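Local coordinates for protein isomaltodextranase (Arthrobacter globiformis, PDB 5AWO) that hydrolyses alpha-1,6-glucosidic linkages in dextran-like polysaccharides, releasing successive isomaltose units from the non-reducing chain ends, at residues A[70-75]-A[359-365]; A[89-93]-A[139-143]; A[411-417]-A[454-459]; A[486-490]-A[501-505]; A[519-523]-A[581-585]. One frame throughout, in Å; residues are numbered along the deposited sequence. Where two conformers were deposited one is given.

Interaction 1 of 5, residues A[70-75]-A[359-365]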
# COMPACT_ATOMS: atom_id res chain seq x y z
N PHE A 70 -8.82 10.19 -19.16
CA PHE A 70 -8.28 10.00 -17.81
C PHE A 70 -6.80 10.25 -17.58
O PHE A 70 -6.40 10.50 -16.46
CB PHE A 70 -8.65 8.60 -17.34
CG PHE A 70 -10.11 8.38 -17.30
CD1 PHE A 70 -10.84 8.74 -16.18
CD2 PHE A 70 -10.80 7.94 -18.41
CE1 PHE A 70 -12.20 8.59 -16.13
CE2 PHE A 70 -12.18 7.80 -18.38
CZ PHE A 70 -12.88 8.10 -17.21
N ALA A 71 -5.98 10.16 -18.62
CA ALA A 71 -4.56 10.44 -18.45
C ALA A 71 -4.31 11.83 -17.92
O ALA A 71 -3.42 12.05 -17.13
CB ALA A 71 -3.80 10.21 -19.76
N ASP A 72 -5.17 12.78 -18.32
CA ASP A 72 -5.02 14.16 -17.84
C ASP A 72 -5.34 14.32 -16.35
O ASP A 72 -4.93 15.30 -15.73
CB ASP A 72 -5.87 15.13 -18.67
CG ASP A 72 -5.39 15.21 -20.10
OD1 ASP A 72 -4.16 15.32 -20.30
OD2 ASP A 72 -6.24 15.13 -21.02
N PHE A 73 -6.04 13.32 -15.76
CA PHE A 73 -6.31 13.27 -14.33
C PHE A 73 -5.35 12.34 -13.60
O PHE A 73 -5.56 12.00 -12.46
CB PHE A 73 -7.75 12.83 -14.11
CG PHE A 73 -8.74 13.85 -14.56
CD1 PHE A 73 -9.09 14.87 -13.71
CD2 PHE A 73 -9.28 13.81 -15.83
CE1 PHE A 73 -9.97 15.85 -14.13
CE2 PHE A 73 -10.18 14.78 -16.24
CZ PHE A 73 -10.52 15.80 -15.38
N GLY A 74 -4.27 11.96 -14.26
CA GLY A 74 -3.20 11.21 -13.62
C GLY A 74 -3.29 9.72 -13.81
O GLY A 74 -2.39 9.00 -13.37
N TYR A 75 -4.33 9.21 -14.47
CA TYR A 75 -4.45 7.77 -14.69
C TYR A 75 -3.64 7.48 -15.95
O TYR A 75 -4.20 7.28 -17.02
CB TYR A 75 -5.91 7.33 -14.85
CG TYR A 75 -6.77 7.60 -13.63
CD1 TYR A 75 -7.42 8.81 -13.48
CD2 TYR A 75 -6.97 6.62 -12.66
CE1 TYR A 75 -8.22 9.06 -12.39
CE2 TYR A 75 -7.77 6.87 -11.55
CZ TYR A 75 -8.40 8.07 -11.44
OH TYR A 75 -9.20 8.28 -10.35
N TYR A 359 -14.12 9.23 -10.96
CA TYR A 359 -12.68 9.10 -10.92
C TYR A 359 -11.95 10.44 -11.03
O TYR A 359 -10.74 10.52 -10.80
CB TYR A 359 -12.25 8.20 -12.06
CG TYR A 359 -12.82 6.81 -11.97
CD1 TYR A 359 -12.67 6.04 -10.80
CD2 TYR A 359 -13.52 6.24 -13.02
CE1 TYR A 359 -13.16 4.76 -10.71
CE2 TYR A 359 -14.01 4.95 -12.94
CZ TYR A 359 -13.84 4.21 -11.77
OH TYR A 359 -14.32 2.92 -11.70
N THR A 360 -12.68 11.50 -11.39
CA THR A 360 -12.06 12.76 -11.82
C THR A 360 -12.45 13.97 -10.96
O THR A 360 -12.36 15.11 -11.43
CB THR A 360 -12.35 13.02 -13.31
OG1 THR A 360 -13.77 13.14 -13.50
CG2 THR A 360 -11.78 11.89 -14.16
N ASN A 361 -12.85 13.75 -9.72
CA ASN A 361 -13.05 14.86 -8.78
C ASN A 361 -11.67 15.33 -8.32
O ASN A 361 -10.95 14.62 -7.62
CB ASN A 361 -13.92 14.40 -7.61
CG ASN A 361 -14.12 15.46 -6.54
OD1 ASN A 361 -13.27 16.30 -6.29
ND2 ASN A 361 -15.23 15.37 -5.86
N LYS A 362 -11.29 16.52 -8.76
CA LYS A 362 -9.94 17.03 -8.52
C LYS A 362 -9.62 17.13 -7.03
O LYS A 362 -8.47 16.90 -6.64
CB LYS A 362 -9.72 18.37 -9.24
CG LYS A 362 -9.64 18.22 -10.76
CD LYS A 362 -9.96 19.55 -11.48
CE LYS A 362 -10.21 19.38 -12.98
NZ LYS A 362 -11.61 19.07 -13.42
N GLU A 363 -10.60 17.49 -6.20
CA GLU A 363 -10.34 17.64 -4.78
C GLU A 363 -10.12 16.30 -4.08
O GLU A 363 -9.31 16.19 -3.18
CB GLU A 363 -11.47 18.42 -4.09
CG GLU A 363 -11.70 19.79 -4.70
CD GLU A 363 -12.37 20.72 -3.71
OE1 GLU A 363 -11.75 21.04 -2.68
OE2 GLU A 363 -13.53 21.11 -3.95
N VAL A 364 -10.88 15.29 -4.47
CA VAL A 364 -10.69 13.93 -3.96
C VAL A 364 -9.35 13.40 -4.44
O VAL A 364 -8.57 12.88 -3.65
CB VAL A 364 -11.88 13.03 -4.36
CG1 VAL A 364 -11.60 11.58 -4.01
CG2 VAL A 364 -13.17 13.49 -3.67
N LEU A 365 -9.04 13.61 -5.72
CA LEU A 365 -7.73 13.20 -6.25
C LEU A 365 -6.59 13.90 -5.51
O LEU A 365 -5.52 13.30 -5.31
CB LEU A 365 -7.61 13.43 -7.75
CG LEU A 365 -8.48 12.50 -8.61
CD1 LEU A 365 -8.43 12.96 -10.07
CD2 LEU A 365 -8.08 11.05 -8.47

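Interaction 2 of 5, residues A[89-93]-A[139-143]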
# COMPACT_ATOMS: atom_id res chain seq x y z
N ARG A 89 5.18 -16.81 -26.80
CA ARG A 89 6.39 -16.35 -27.50
C ARG A 89 7.34 -15.72 -26.50
O ARG A 89 6.89 -14.90 -25.67
CB ARG A 89 6.04 -15.35 -28.59
CG ARG A 89 5.18 -15.93 -29.71
CD ARG A 89 4.78 -14.91 -30.76
NE ARG A 89 3.91 -13.85 -30.22
CZ ARG A 89 3.23 -12.97 -30.95
NH1 ARG A 89 3.26 -13.03 -32.28
NH2 ARG A 89 2.49 -12.05 -30.35
N THR A 90 8.63 -16.07 -26.56
CA THR A 90 9.60 -15.49 -25.65
C THR A 90 10.89 -15.08 -26.36
O THR A 90 11.16 -15.51 -27.50
CB THR A 90 9.95 -16.45 -24.51
OG1 THR A 90 10.51 -17.66 -25.04
CG2 THR A 90 8.73 -16.76 -23.64
N THR A 91 11.66 -14.24 -25.69
CA THR A 91 13.01 -13.91 -26.13
C THR A 91 13.88 -15.16 -26.05
O THR A 91 13.48 -16.23 -25.54
CB THR A 91 13.65 -12.83 -25.24
OG1 THR A 91 13.87 -13.36 -23.92
CG2 THR A 91 12.79 -11.58 -25.15
N GLY A 92 15.11 -14.99 -26.50
CA GLY A 92 16.09 -16.06 -26.37
C GLY A 92 16.39 -16.46 -24.95
O GLY A 92 16.99 -17.49 -24.71
N ASN A 93 15.93 -15.66 -23.97
CA ASN A 93 16.13 -15.96 -22.56
C ASN A 93 14.83 -16.32 -21.82
O ASN A 93 14.80 -16.36 -20.61
CB ASN A 93 16.83 -14.81 -21.85
CG ASN A 93 18.06 -14.32 -22.62
OD1 ASN A 93 18.10 -13.19 -23.08
ND2 ASN A 93 19.07 -15.18 -22.71
N SER A 139 17.10 -24.19 -27.32
CA SER A 139 17.95 -23.06 -27.69
C SER A 139 17.89 -21.91 -26.68
O SER A 139 18.76 -21.04 -26.66
CB SER A 139 17.62 -22.56 -29.11
OG SER A 139 16.48 -21.70 -29.17
N LYS A 140 16.84 -21.89 -25.85
CA LYS A 140 16.67 -20.79 -24.92
C LYS A 140 17.46 -21.05 -23.65
O LYS A 140 17.39 -22.12 -23.07
CB LYS A 140 15.20 -20.57 -24.63
CG LYS A 140 14.41 -20.26 -25.90
CD LYS A 140 12.98 -19.92 -25.59
CE LYS A 140 12.13 -19.64 -26.83
NZ LYS A 140 12.26 -18.26 -27.30
N THR A 141 18.18 -20.03 -23.22
CA THR A 141 19.06 -20.12 -22.06
C THR A 141 18.90 -18.90 -21.18
O THR A 141 18.43 -17.85 -21.61
CB THR A 141 20.55 -20.25 -22.49
OG1 THR A 141 20.89 -19.15 -23.34
CG2 THR A 141 20.78 -21.52 -23.24
N VAL A 142 19.30 -19.06 -19.93
CA VAL A 142 19.14 -17.99 -18.94
C VAL A 142 20.03 -16.80 -19.30
O VAL A 142 21.20 -16.98 -19.68
CB VAL A 142 19.45 -18.52 -17.52
CG1 VAL A 142 19.52 -17.39 -16.49
CG2 VAL A 142 18.41 -19.56 -17.11
N LEU A 143 19.49 -15.58 -19.16
CA LEU A 143 20.24 -14.34 -19.36
C LEU A 143 21.52 -14.35 -18.53
O LEU A 143 21.48 -14.54 -17.33
CB LEU A 143 19.38 -13.16 -18.91
CG LEU A 143 20.01 -11.81 -19.19
CD1 LEU A 143 20.17 -11.52 -20.67
CD2 LEU A 143 19.21 -10.71 -18.50
O HOH W 1 9.56 -17.96 -28.55
O HOH W 2 19.58 -18.38 -25.80
O HOH W 3 16.61 -15.71 -18.51

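Interaction 3 of 5, residues A[411-417]-A[454-459]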
# COMPACT_ATOMS: atom_id res chain seq x y z
N ASN A 411 -21.31 4.70 5.66
CA ASN A 411 -22.46 3.95 6.20
C ASN A 411 -22.68 2.67 5.44
O ASN A 411 -23.28 2.68 4.37
CB ASN A 411 -23.73 4.79 6.22
CG ASN A 411 -24.91 4.01 6.76
OD1 ASN A 411 -24.74 2.95 7.38
ND2 ASN A 411 -26.10 4.52 6.55
N ARG A 412 -22.23 1.56 6.04
CA ARG A 412 -22.35 0.24 5.44
C ARG A 412 -23.70 -0.45 5.72
O ARG A 412 -23.92 -1.58 5.24
CB ARG A 412 -21.17 -0.62 5.88
CG ARG A 412 -19.82 -0.08 5.45
CD ARG A 412 -18.66 -0.86 6.04
NE ARG A 412 -18.64 -2.23 5.52
CZ ARG A 412 -18.18 -3.28 6.16
NH1 ARG A 412 -17.60 -3.17 7.35
NH2 ARG A 412 -18.33 -4.47 5.61
N SER A 413 -24.62 0.19 6.45
CA SER A 413 -25.94 -0.39 6.60
C SER A 413 -26.62 -0.47 5.23
O SER A 413 -26.49 0.45 4.39
CB SER A 413 -26.81 0.47 7.50
OG SER A 413 -28.14 -0.05 7.57
N ASP A 414 -27.38 -1.54 4.98
CA ASP A 414 -28.16 -1.62 3.75
C ASP A 414 -29.50 -0.88 3.85
O ASP A 414 -30.14 -0.62 2.84
CB ASP A 414 -28.33 -3.09 3.36
CG ASP A 414 -27.01 -3.85 3.46
OD1 ASP A 414 -26.00 -3.43 2.84
OD2 ASP A 414 -26.95 -4.87 4.18
N THR A 415 -29.91 -0.51 5.04
CA THR A 415 -31.28 0.02 5.22
C THR A 415 -31.40 1.32 6.01
O THR A 415 -32.24 2.19 5.70
CB THR A 415 -32.11 -1.06 5.89
OG1 THR A 415 -32.04 -2.24 5.09
CG2 THR A 415 -33.59 -0.66 6.02
N GLU A 416 -30.55 1.50 7.01
CA GLU A 416 -30.72 2.61 7.91
C GLU A 416 -29.85 3.79 7.54
O GLU A 416 -28.74 3.61 7.06
CB GLU A 416 -30.36 2.21 9.34
CG GLU A 416 -31.13 1.02 9.87
CD GLU A 416 -32.62 1.21 9.83
OE1 GLU A 416 -33.13 2.31 10.14
OE2 GLU A 416 -33.32 0.23 9.51
N THR A 417 -30.35 4.98 7.81
CA THR A 417 -29.54 6.19 7.78
C THR A 417 -28.82 6.31 9.11
O THR A 417 -29.42 6.09 10.17
CB THR A 417 -30.46 7.40 7.48
OG1 THR A 417 -30.97 7.24 6.16
CG2 THR A 417 -29.70 8.70 7.58
N ALA A 454 -24.91 12.64 8.29
CA ALA A 454 -26.03 11.73 8.41
C ALA A 454 -26.15 11.05 7.07
O ALA A 454 -26.60 11.62 6.09
CB ALA A 454 -27.31 12.49 8.75
N LEU A 455 -25.68 9.80 7.01
CA LEU A 455 -25.46 9.13 5.76
C LEU A 455 -26.54 8.13 5.42
O LEU A 455 -26.87 7.27 6.23
CB LEU A 455 -24.14 8.39 5.84
CG LEU A 455 -22.88 9.25 5.98
CD1 LEU A 455 -21.66 8.43 6.35
CD2 LEU A 455 -22.64 10.00 4.70
N ALA A 456 -27.04 8.23 4.21
CA ALA A 456 -27.93 7.25 3.67
C ALA A 456 -27.23 5.89 3.56
O ALA A 456 -26.00 5.82 3.55
CB ALA A 456 -28.41 7.72 2.29
N PRO A 457 -28.01 4.81 3.50
CA PRO A 457 -27.41 3.49 3.31
C PRO A 457 -26.44 3.46 2.13
O PRO A 457 -26.78 3.89 1.03
CB PRO A 457 -28.61 2.58 3.06
CG PRO A 457 -29.78 3.30 3.61
CD PRO A 457 -29.49 4.76 3.59
N HIS A 458 -25.24 2.95 2.39
CA HIS A 458 -24.14 2.80 1.41
C HIS A 458 -23.51 4.14 1.02
O HIS A 458 -22.62 4.13 0.16
CB HIS A 458 -24.58 2.08 0.14
CG HIS A 458 -25.03 0.67 0.38
ND1 HIS A 458 -25.36 -0.17 -0.66
CD2 HIS A 458 -25.22 -0.04 1.51
CE1 HIS A 458 -25.71 -1.34 -0.18
NE2 HIS A 458 -25.62 -1.30 1.13
N ALA A 459 -23.92 5.26 1.62
CA ALA A 459 -23.34 6.56 1.27
C ALA A 459 -22.14 6.88 2.15
O ALA A 459 -21.95 6.26 3.20
CB ALA A 459 -24.38 7.65 1.45

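Interaction 4 of 5, residues A[486-490]-A[501-505]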
# COMPACT_ATOMS: atom_id res chain seq x y z
N GLY A 486 7.07 -3.58 15.29
CA GLY A 486 6.40 -3.95 16.52
C GLY A 486 5.74 -2.77 17.22
O GLY A 486 4.95 -2.98 18.14
N ALA A 487 6.05 -1.54 16.82
CA ALA A 487 5.28 -0.40 17.32
C ALA A 487 3.81 -0.57 16.97
O ALA A 487 3.48 -1.10 15.90
CB ALA A 487 5.77 0.90 16.74
N GLY A 488 2.93 -0.10 17.85
CA GLY A 488 1.49 -0.22 17.58
C GLY A 488 0.64 0.63 18.47
O GLY A 488 1.14 1.37 19.31
N PHE A 489 -0.67 0.54 18.26
CA PHE A 489 -1.62 1.35 18.98
C PHE A 489 -1.91 0.86 20.39
O PHE A 489 -2.13 -0.32 20.60
CB PHE A 489 -2.95 1.35 18.22
CG PHE A 489 -4.05 2.11 18.91
CD1 PHE A 489 -4.14 3.47 18.73
CD2 PHE A 489 -4.97 1.47 19.72
CE1 PHE A 489 -5.14 4.20 19.36
CE2 PHE A 489 -5.97 2.20 20.36
CZ PHE A 489 -6.06 3.56 20.15
N ASN A 490 -2.01 1.79 21.34
CA ASN A 490 -2.66 1.41 22.58
C ASN A 490 -3.37 2.62 23.20
O ASN A 490 -3.26 3.72 22.69
CB ASN A 490 -1.66 0.78 23.57
CG ASN A 490 -2.27 -0.37 24.35
OD1 ASN A 490 -3.43 -0.33 24.71
ND2 ASN A 490 -1.47 -1.42 24.59
N PHE A 501 -2.24 6.25 21.68
CA PHE A 501 -0.84 6.55 21.50
C PHE A 501 -0.15 5.34 20.89
O PHE A 501 -0.79 4.32 20.64
CB PHE A 501 -0.19 6.91 22.86
CG PHE A 501 -0.45 5.91 23.95
CD1 PHE A 501 0.39 4.80 24.13
CD2 PHE A 501 -1.53 6.07 24.78
CE1 PHE A 501 0.14 3.90 25.15
CE2 PHE A 501 -1.80 5.16 25.79
CZ PHE A 501 -0.96 4.06 25.97
N VAL A 502 1.15 5.45 20.67
CA VAL A 502 1.92 4.32 20.19
C VAL A 502 2.76 3.71 21.30
O VAL A 502 3.47 4.44 21.98
CB VAL A 502 2.80 4.74 19.00
CG1 VAL A 502 3.83 3.66 18.66
CG2 VAL A 502 1.92 5.02 17.80
N ASP A 503 2.63 2.40 21.49
CA ASP A 503 3.50 1.66 22.40
C ASP A 503 4.32 0.64 21.63
O ASP A 503 4.44 0.74 20.38
CB ASP A 503 2.69 1.04 23.56
CG ASP A 503 1.84 -0.14 23.14
OD1 ASP A 503 1.78 -0.41 21.92
OD2 ASP A 503 1.23 -0.78 24.04
N GLY A 504 4.96 -0.27 22.36
CA GLY A 504 5.87 -1.21 21.76
C GLY A 504 7.21 -0.60 21.39
O GLY A 504 7.97 -1.21 20.63
N LEU A 505 7.52 0.59 21.91
CA LEU A 505 8.76 1.26 21.61
C LEU A 505 9.74 0.89 22.74
O LEU A 505 9.93 1.65 23.67
CB LEU A 505 8.57 2.77 21.47
CG LEU A 505 7.71 3.20 20.25
CD1 LEU A 505 7.29 4.65 20.39
CD2 LEU A 505 8.48 2.99 18.95
O HOH W 4 2.97 -2.50 20.29
O HOH W 5 -0.16 -2.18 21.21

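Interaction 5 of 5, residues A[519-523]-A[581-585]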
# COMPACT_ATOMS: atom_id res chain seq x y z
N ALA A 519 5.45 11.89 7.90
CA ALA A 519 5.80 12.70 6.77
C ALA A 519 5.53 14.15 7.10
O ALA A 519 4.45 14.49 7.55
CB ALA A 519 4.99 12.30 5.55
N VAL A 520 6.51 15.01 6.86
CA VAL A 520 6.38 16.42 7.20
C VAL A 520 6.84 17.25 6.00
O VAL A 520 7.81 16.91 5.34
CB VAL A 520 7.20 16.79 8.47
CG1 VAL A 520 6.88 15.86 9.63
CG2 VAL A 520 8.68 16.79 8.20
N GLN A 521 6.11 18.33 5.74
CA GLN A 521 6.43 19.24 4.64
C GLN A 521 6.81 20.60 5.25
O GLN A 521 6.09 21.11 6.11
CB GLN A 521 5.21 19.38 3.71
CG GLN A 521 5.50 19.97 2.33
CD GLN A 521 5.91 18.94 1.28
OE1 GLN A 521 5.89 17.74 1.53
NE2 GLN A 521 6.30 19.42 0.11
N VAL A 522 7.98 21.12 4.86
CA VAL A 522 8.45 22.46 5.28
C VAL A 522 8.92 23.28 4.08
O VAL A 522 9.23 22.73 3.03
CB VAL A 522 9.60 22.40 6.33
CG1 VAL A 522 9.09 21.89 7.67
CG2 VAL A 522 10.74 21.56 5.83
N PRO A 523 8.99 24.62 4.22
CA PRO A 523 9.31 25.52 3.08
C PRO A 523 10.77 25.69 2.59
O PRO A 523 10.94 26.07 1.44
CB PRO A 523 8.75 26.87 3.54
CG PRO A 523 8.66 26.79 5.02
CD PRO A 523 8.40 25.35 5.35
N THR A 581 17.05 19.17 11.72
CA THR A 581 17.30 19.81 10.44
C THR A 581 16.37 19.17 9.41
O THR A 581 16.56 18.01 9.07
CB THR A 581 18.81 19.77 10.02
OG1 THR A 581 19.33 18.43 9.98
CG2 THR A 581 19.63 20.58 11.02
N LEU A 582 15.36 19.94 8.97
CA LEU A 582 14.41 19.54 7.89
C LEU A 582 14.67 20.35 6.63
O LEU A 582 15.05 21.53 6.70
CB LEU A 582 12.95 19.72 8.33
CG LEU A 582 12.51 19.10 9.64
CD1 LEU A 582 11.11 19.57 10.01
CD2 LEU A 582 12.59 17.58 9.59
N ASP A 583 14.49 19.73 5.47
CA ASP A 583 14.71 20.40 4.19
C ASP A 583 13.37 20.88 3.65
O ASP A 583 12.33 20.47 4.15
CB ASP A 583 15.44 19.46 3.18
CG ASP A 583 16.96 19.36 3.43
OD1 ASP A 583 17.49 20.13 4.25
OD2 ASP A 583 17.67 18.52 2.78
N ALA A 584 13.40 21.80 2.69
CA ALA A 584 12.18 22.30 2.07
C ALA A 584 11.44 21.12 1.45
O ALA A 584 12.05 20.30 0.81
CB ALA A 584 12.49 23.30 0.97
N GLY A 585 10.14 21.07 1.65
CA GLY A 585 9.32 20.04 1.03
C GLY A 585 9.27 18.85 1.94
O GLY A 585 9.21 19.00 3.15

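Interaction 1 of 5, residues A[70-75]-A[359-365]
Phe73 lays its ring on Thr360, and the contact can be followed outward from the backbone. Phe73 CB lies 4.1 Å from Leu365 CD1. Next, CG and CD2 meet the methyl of Thr360, with Phe73 CD2 3.6 Å from Thr360 CG2. Over the middle of the ring stands Thr360 CB, 3.7 Å from the centroid and only 7° off the normal, a CH-pi contact over the face. At the outer rim CE1 and CZ reach Lys362, whose NZ is 3.7 Å from Phe73 CE1 and lies near the ring plane, so the ammonium sits at the edge and not over the face, where a cation-pi contact would need it. The lysine chain is extended until its last torsion, where a bend (chi4 88°) turns NZ along this rim.

The segment 70-75 links helix 56-68 to strand 77-79 of the parallel eight-stranded TIM barrel, and 359-365 leads into helix 362-370, after the last barrel strand, 343-345. Asn361 caps that helix: its OD1 accepts from Val364 N at 3.2 Å, and a weak bond comes from Glu363 N. Deeper in, Tyr75 OH donates to Tyr359 O at 2.8 Å, in the carbonyl plane and on a lone pair. Tyr75 OH also touches Leu365 CD2 at 3.5 Å. Helix 326-339 packs behind, with Met333 against both Tyr75 and Leu365, while the hydroxyl of Tyr359 turns to Asp347.

Interaction 2 of 5, residues A[89-93]-A[139-143]
Lys140 runs out straight through chi3 and then turns at chi4 (-84°), which swings NZ onto the backbone of Thr90 and Thr91. Thr90 meets it with OG1 held between its own N and carbonyl carbon (chi1 60°), which leaves OG1 facing the ammonium. Three protein oxygens and a water surround NZ. Lys140 NZ donates to Thr90 OG1 at 2.9 Å and to Thr91 O at 3.0 Å, the latter from well above the carbonyl plane. Water 1, which also accepts from Thr90 N, takes another bond, and Thr90 O a weak one; the three protons are shared among these four acceptors, in keeping with that weakness.

The backbones meet as well: Thr141 N donates to Gly92 O at 3.2 Å. Asn93 ND2 reaches Thr141 O at 3.0 Å, a straight bond (168°) lying in the amide plane of Asn93. Asn93 is itself steadied by an ST turn, its N donating to Thr91 OG1. Water 2 links Gly92 O, Ser139 O and Thr141 OG1; water 3 joins Asn93 O to Leu143 N.

Both segments lie at the surface of the barrel domain, one between strand 77-79 and helix 107-116, the other following helix 132-135, whose Ala134 lies against Thr90 and Lys140, and including the weakly bonded strand 141-142. Between these segments a positive group is gripped by neutral oxygens, so hydrogen bonds and water bridges, not ion pairs, join them.

Interaction 3 of 5, residues A[411-417]-A[454-459]
This is a polar, loop-to-turn contact at one end of the beta-sandwich domain, where the connection from strand 405-410 to strand 418-423 folds over the type II turn Ala456 to Ala459 that joins strands 450-455 and 460-466. With Asn411 CG anti to the backbone N (chi1 179°), the amide is carried inward, where Asn411 ND2 donates to Leu455 O at 2.9 Å from above that carbonyl's plane and to Glu416 O at 2.8 Å within the amide plane. Its OD1 accepts from Ser413 N, an Asx turn, and Asn411 N donates to Ala459 O at 3.0 Å. The side chain thus braces its own loop and ties it to strand 450-455, while the backbone N reaches the turn.

Both segments belong to the C-terminal beta-sandwich of the alpha-galactosidase family, which meets the barrel through His458. His458 reaches from the turn to the loop: in one of two Asp414 conformers, His458 NE2 gives a nearly straight bond (175°) to Asp414 OD1 at 2.8 Å, in the ring plane and on the anti lone pair, the carboxylate and ring 88° apart; the other conformer leaves this bond less certain. ND1 is bonded to Glu328 of helix 326-339, and the ring stacks with Trp275.

Pro457 covers the loop's crest, its CB 3.3 Å from Ser413 O and its CG 3.4 Å from Thr415 O. Ser413 OG accepts from Thr415 N and Glu416 N, an ST motif.

Interaction 4 of 5, residues A[486-490]-A[501-505]
The ring of Phe501 carries the carbonyl oxygen of Asn490 on one face, 3.5 Å above the plane and over its centre, while Trp573 meets the ring edge-to-face. Phe501 takes this place because CG stands between the backbone N and the carbonyl carbon (chi1 52°), which folds the ring back beside the neighbouring strand. A second flat contact pairs an amide with a carboxylate, their planes 87° apart: Asn490 ND2 donates to Asp503 OD2 at 2.8 Å. The oxygen lies close to the amide plane, whereas the donor arrives from above the carboxylate plane.

These side chains sit on a beta hairpin, strand 488-490 with strand 501-505, inside the carbohydrate-binding module. Two antiparallel hydrogen-bonded pairs, Gly488 with Asp503 and Asn490 with Phe501, flank the non-hydrogen-bonded pair of Phe489 and Val502. Asp503 N to Gly488 O is 2.8 Å, and Asn490 N to Phe501 O is 2.9 Å. Beyond them Ala487 CB packs on Val502 CG1 at 3.9 Å, and Gly504, at positive phi, would bring a CB into collision with Gly486 O. Strand 601-609 pairs with the far edge of 501-505.

Asp503 OD1 lies 3.2 Å from Gly488 O, two acceptors side by side, with waters 4 and 5 within bonding distance of OD1. An alanine here would remove both oxygens and is likely to leave Asn490 ND2 without its mate, with one hold fewer on its amide. The carboxylate is met by one amide N-H, with two waters near OD1 that may also donate, and no cation comes from either strand.

Interaction 5 of 5, residues A[519-523]-A[581-585]
Val522 and Gly585 form the first shell, an antiparallel hydrogen-bonded pair. Val522 N donates to Gly585 O at 3.0 Å, with an N-H...O angle of 159°; the return bond, from Gly585 N to Val522 O, is modelled so short that its length is doubtful. A CA-H...O contact accompanies the pair, Gln521 CA lying 3.2 Å from Gly585 O.

Around it come the side chains. Gln521 leaves with CG anti to the backbone N (chi1 -163°) and then bends at chi2 (88°), so its amide folds back over the glycine: Gln521 NE2 is 3.2 Å from Gly585 CA and CD 3.4 Å from Gly585 C. Replacing it with an alanine would remove this amide and is likely to leave the glycine backbone with less cover on that side. Gly585 itself has backbone angles at which a CB would jam against the carbonyl O of Ala584.

On the inner side Leu582 packs crosswise on two valines. Leu582 CD1 lies 3.9 Å from Val522 CG1 and 4.1 Å from Val520 CG2. The chain passes here from one sheet of the carbohydrate-binding module's beta-sandwich to the other: strand 574-582 belongs to one, and after Asp583 and Ala584 the chain enters strand 585-592 of the other, beside strand 515-522.

Farther out, Tyr528 of strand 526-535 lies against both Val522 and Leu582, and Leu582 shares a backbone bond with Gly526. Val520 is backbone-bonded to Asn587, continuing the pairing with strand 585-592, while Asn587 ND2 holds the turn through Asp583 O.

Overall arrangement
Along the chain, interaction 2 is nested within the long loop closed by interaction 1, and interactions 3, 4 and 5 follow in series. The first two belong to the TIM barrel, their centres about 40 Å apart, with interaction 2 far out on its surface. Interaction 3 lies in the C-terminal sandwich, about 26 Å from interaction 1 between centres; helix 326-339 touches both. Interactions 4 and 5 share the carbohydrate-binding module, centres about 25 Å apart, where strands 501-505 and 515-522 are consecutive. Interactions 2 and 3 are farthest apart, at about 55 Å between centres. No two contacts touch; each joins parts within its own domain of an enzyme built from catalytic barrel, sandwich and binding module.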